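Local coordinates for predicted metal-dependent hydrolase of the TIM-barrel fold (PDB 2QPX) that is predicted to be a zinc-dependent hydrolase of the amidohydrolase family, built on a TIM barrel, at the interface of chains A and B. Residues are numbered along the deposited sequence; one frame, centred on the assembly and turned at random. Chains: chain A/B, Predicted metal-dependent hydrolase of the TIM-barrel fold.

The interface of chains A and B. Residues chain A 310, 347, 351, 355; chain B 52, 54, 57.
The long helix 349-367 of chain A, the loop before it and the short 3-10 helix 310-312 meet a loop and the start of helix 54-66 in chain B. A:Trp355 lies at the centre, suited to it by having both an apolar edge and an N-H. The CZ2–CH2 edge of its six-membered ring points at the face of the B:His57 imidazole, with the planes 86° apart, and CH2 comes to 3.9 Å from B:His57 CD2. That same imidazole face also receives A:Val347, whose CG1 methyl lies 3.7 Å from B:His57 CG. The amide OE1 of A:Gln351 stands on this side too, but beyond the ring's rim, 3.7 Å from B:His57 CE1, with amide and ring planes 68° apart. A flat imidazole suits this place because its face takes a methyl and an aromatic edge while its rim lies near the amide oxygen. B:Leu54 extends the apolar side, its CD1 4.1 Å from A:Val347 CG1; branched residues present methyls here.

B:Asn52 makes the polar half, a compact amide joined to a loop carbonyl. Its carbonyl O accepts a hydrogen bond of 3.0 Å from the backbone N of A:Tyr310, which any residue but proline could donate; the tyrosine ring lies beside that oxygen. The asparagine amide stands at the pyrrole edge of the indole, steeply turned against it. As modelled, its ND2 is 2.8 Å from A:Trp355 NE1, which would set two donors against each other; the amide is probably flipped, so that its oxygen accepts the indole N-H. Water 1 bridges this amide position to A:Gln351 NE2, at 3.0 Å from the latter, within reach of glutamine's longer chain. A bend in that chain (chi2 62°) brings NE2 over the rim of one indole face, while A:Tyr310 CD2 lies over the rim of the opposite face; flanked on both sides, the indole may be held in orientation.

The deposited assembly has three copies, and this contact could belong to a trimer, although the structure alone does not establish one in solution. In chain A the patch lies on the outer surface of the barrel domain, late in the chain, where helix 349-367 faces the neighbouring subunit.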
ATOM      1  N   TYR A 310     -13.175  14.328  -7.441  1.00 15.31           N
ATOM      2  CA  TYR A 310     -13.432  13.669  -8.704  1.00 14.43           C
ATOM      3  C   TYR A 310     -13.026  14.552  -9.886  1.00 15.15           C
ATOM      4  O   TYR A 310     -12.785  14.042 -10.981  1.00 17.97           O
ATOM      5  CB  TYR A 310     -14.928  13.254  -8.813  1.00 15.51           C
ATOM      6  CG  TYR A 310     -15.265  12.074  -7.937  1.00 15.71           C
ATOM      7  CD1 TYR A 310     -14.918  10.776  -8.303  1.00 18.32           C
ATOM      8  CD2 TYR A 310     -15.984  12.231  -6.746  1.00 15.55           C
ATOM      9  CE1 TYR A 310     -15.216   9.673  -7.479  1.00 17.70           C
ATOM     10  CE2 TYR A 310     -16.283  11.150  -5.936  1.00 16.90           C
ATOM     11  CZ  TYR A 310     -15.925   9.869  -6.299  1.00 14.18           C
ATOM     12  OH  TYR A 310     -16.242   8.796  -5.508  1.00 18.82           O
ATOM     13  N   VAL A 347     -24.952  10.994  -3.678  1.00 22.42           N
ATOM     14  CA  VAL A 347     -25.042  11.910  -4.799  1.00 19.42           C
ATOM     15  C   VAL A 347     -26.090  11.387  -5.783  1.00 21.92           C
ATOM     16  O   VAL A 347     -26.339  10.168  -5.892  1.00 23.68           O
ATOM     17  CB  VAL A 347     -23.656  12.088  -5.520  1.00 19.82           C
ATOM     18  CG1 VAL A 347     -22.679  12.796  -4.581  1.00 19.47           C
ATOM     19  CG2 VAL A 347     -23.135  10.762  -6.038  1.00 24.26           C
ATOM     20  N   GLN A 351     -25.099  14.238 -10.705  1.00 20.31           N
ATOM     21  CA  GLN A 351     -23.738  14.470 -10.158  1.00 19.65           C
ATOM     22  C   GLN A 351     -22.783  13.375 -10.605  1.00 19.26           C
ATOM     23  O   GLN A 351     -21.604  13.649 -10.940  1.00 19.88           O
ATOM     24  CB  GLN A 351     -23.801  14.574  -8.636  1.00 17.96           C
ATOM     25  CG  GLN A 351     -22.447  14.866  -7.979  1.00 18.56           C
ATOM     26  CD  GLN A 351     -21.876  16.158  -8.393  1.00 17.22           C
ATOM     27  OE1 GLN A 351     -22.207  17.228  -7.816  1.00 22.85           O
ATOM     28  NE2 GLN A 351     -20.968  16.114  -9.383  1.00 20.32           N
ATOM     29  N   TRP A 355     -19.403  14.085 -12.845  1.00 19.12           N
ATOM     30  CA  TRP A 355     -18.075  13.610 -12.465  1.00 17.63           C
ATOM     31  C   TRP A 355     -17.458  12.708 -13.529  1.00 17.42           C
ATOM     32  O   TRP A 355     -16.253  12.839 -13.867  1.00 17.58           O
ATOM     33  CB  TRP A 355     -18.149  12.938 -11.107  1.00 17.28           C
ATOM     34  CG  TRP A 355     -18.237  13.904  -9.940  1.00 17.54           C
ATOM     35  CD1 TRP A 355     -17.819  15.196  -9.917  1.00 16.62           C
ATOM     36  CD2 TRP A 355     -18.671  13.594  -8.625  1.00 16.84           C
ATOM     37  NE1 TRP A 355     -17.968  15.721  -8.648  1.00 17.32           N
ATOM     38  CE2 TRP A 355     -18.464  14.753  -7.829  1.00 17.28           C
ATOM     39  CE3 TRP A 355     -19.176  12.444  -8.021  1.00 18.65           C
ATOM     40  CZ2 TRP A 355     -18.806  14.806  -6.491  1.00 17.10           C
ATOM     41  CZ3 TRP A 355     -19.519  12.507  -6.663  1.00 18.08           C
ATOM     42  CH2 TRP A 355     -19.297  13.669  -5.923  1.00 18.96           C
TER
ATOM     43  N   ASN B  52     -16.134  18.933  -4.567  1.00 16.29           N
ATOM     44  CA  ASN B  52     -16.173  17.855  -5.518  1.00 16.28           C
ATOM     45  C   ASN B  52     -15.544  16.559  -5.009  1.00 17.29           C
ATOM     46  O   ASN B  52     -15.259  15.632  -5.785  1.00 16.59           O
ATOM     47  CB  ASN B  52     -15.578  18.310  -6.878  1.00 17.02           C
ATOM     48  CG  ASN B  52     -16.571  19.104  -7.704  1.00 18.53           C
ATOM     49  OD1 ASN B  52     -16.337  20.268  -8.024  1.00 25.34           O
ATOM     50  ND2 ASN B  52     -17.674  18.487  -8.036  1.00 16.90           N
ATOM     51  N   LEU B  54     -16.287  13.350  -2.174  1.00 15.70           N
ATOM     52  CA  LEU B  54     -17.456  12.683  -1.648  1.00 17.44           C
ATOM     53  C   LEU B  54     -17.805  13.092  -0.208  1.00 18.40           C
ATOM     54  O   LEU B  54     -19.007  13.160   0.135  1.00 18.27           O
ATOM     55  CB  LEU B  54     -17.295  11.164  -1.740  1.00 18.64           C
ATOM     56  CG  LEU B  54     -18.580  10.346  -1.584  1.00 18.78           C
ATOM     57  CD1 LEU B  54     -19.632  10.754  -2.664  1.00 20.45           C
ATOM     58  CD2 LEU B  54     -18.314   8.836  -1.693  1.00 19.45           C
ATOM     59  N   HIS B  57     -20.393  15.812   0.178  1.00 17.10           N
ATOM     60  CA  HIS B  57     -21.732  15.303  -0.155  1.00 17.45           C
ATOM     61  C   HIS B  57     -22.335  14.417   0.906  1.00 16.74           C
ATOM     62  O   HIS B  57     -23.562  14.474   1.138  1.00 18.97           O
ATOM     63  CB  HIS B  57     -21.714  14.656  -1.523  1.00 16.23           C
ATOM     64  CG  HIS B  57     -21.454  15.646  -2.602  1.00 16.98           C
ATOM     65  ND1 HIS B  57     -22.459  16.307  -3.274  1.00 20.26           N
ATOM     66  CD2 HIS B  57     -20.284  16.171  -3.072  1.00 17.75           C
ATOM     67  CE1 HIS B  57     -21.924  17.166  -4.127  1.00 21.82           C
ATOM     68  NE2 HIS B  57     -20.601  17.102  -4.025  1.00 18.57           N
TER
HETATM   69  O   HOH W   1     -19.458  18.539 -10.207  1.00 24.77           O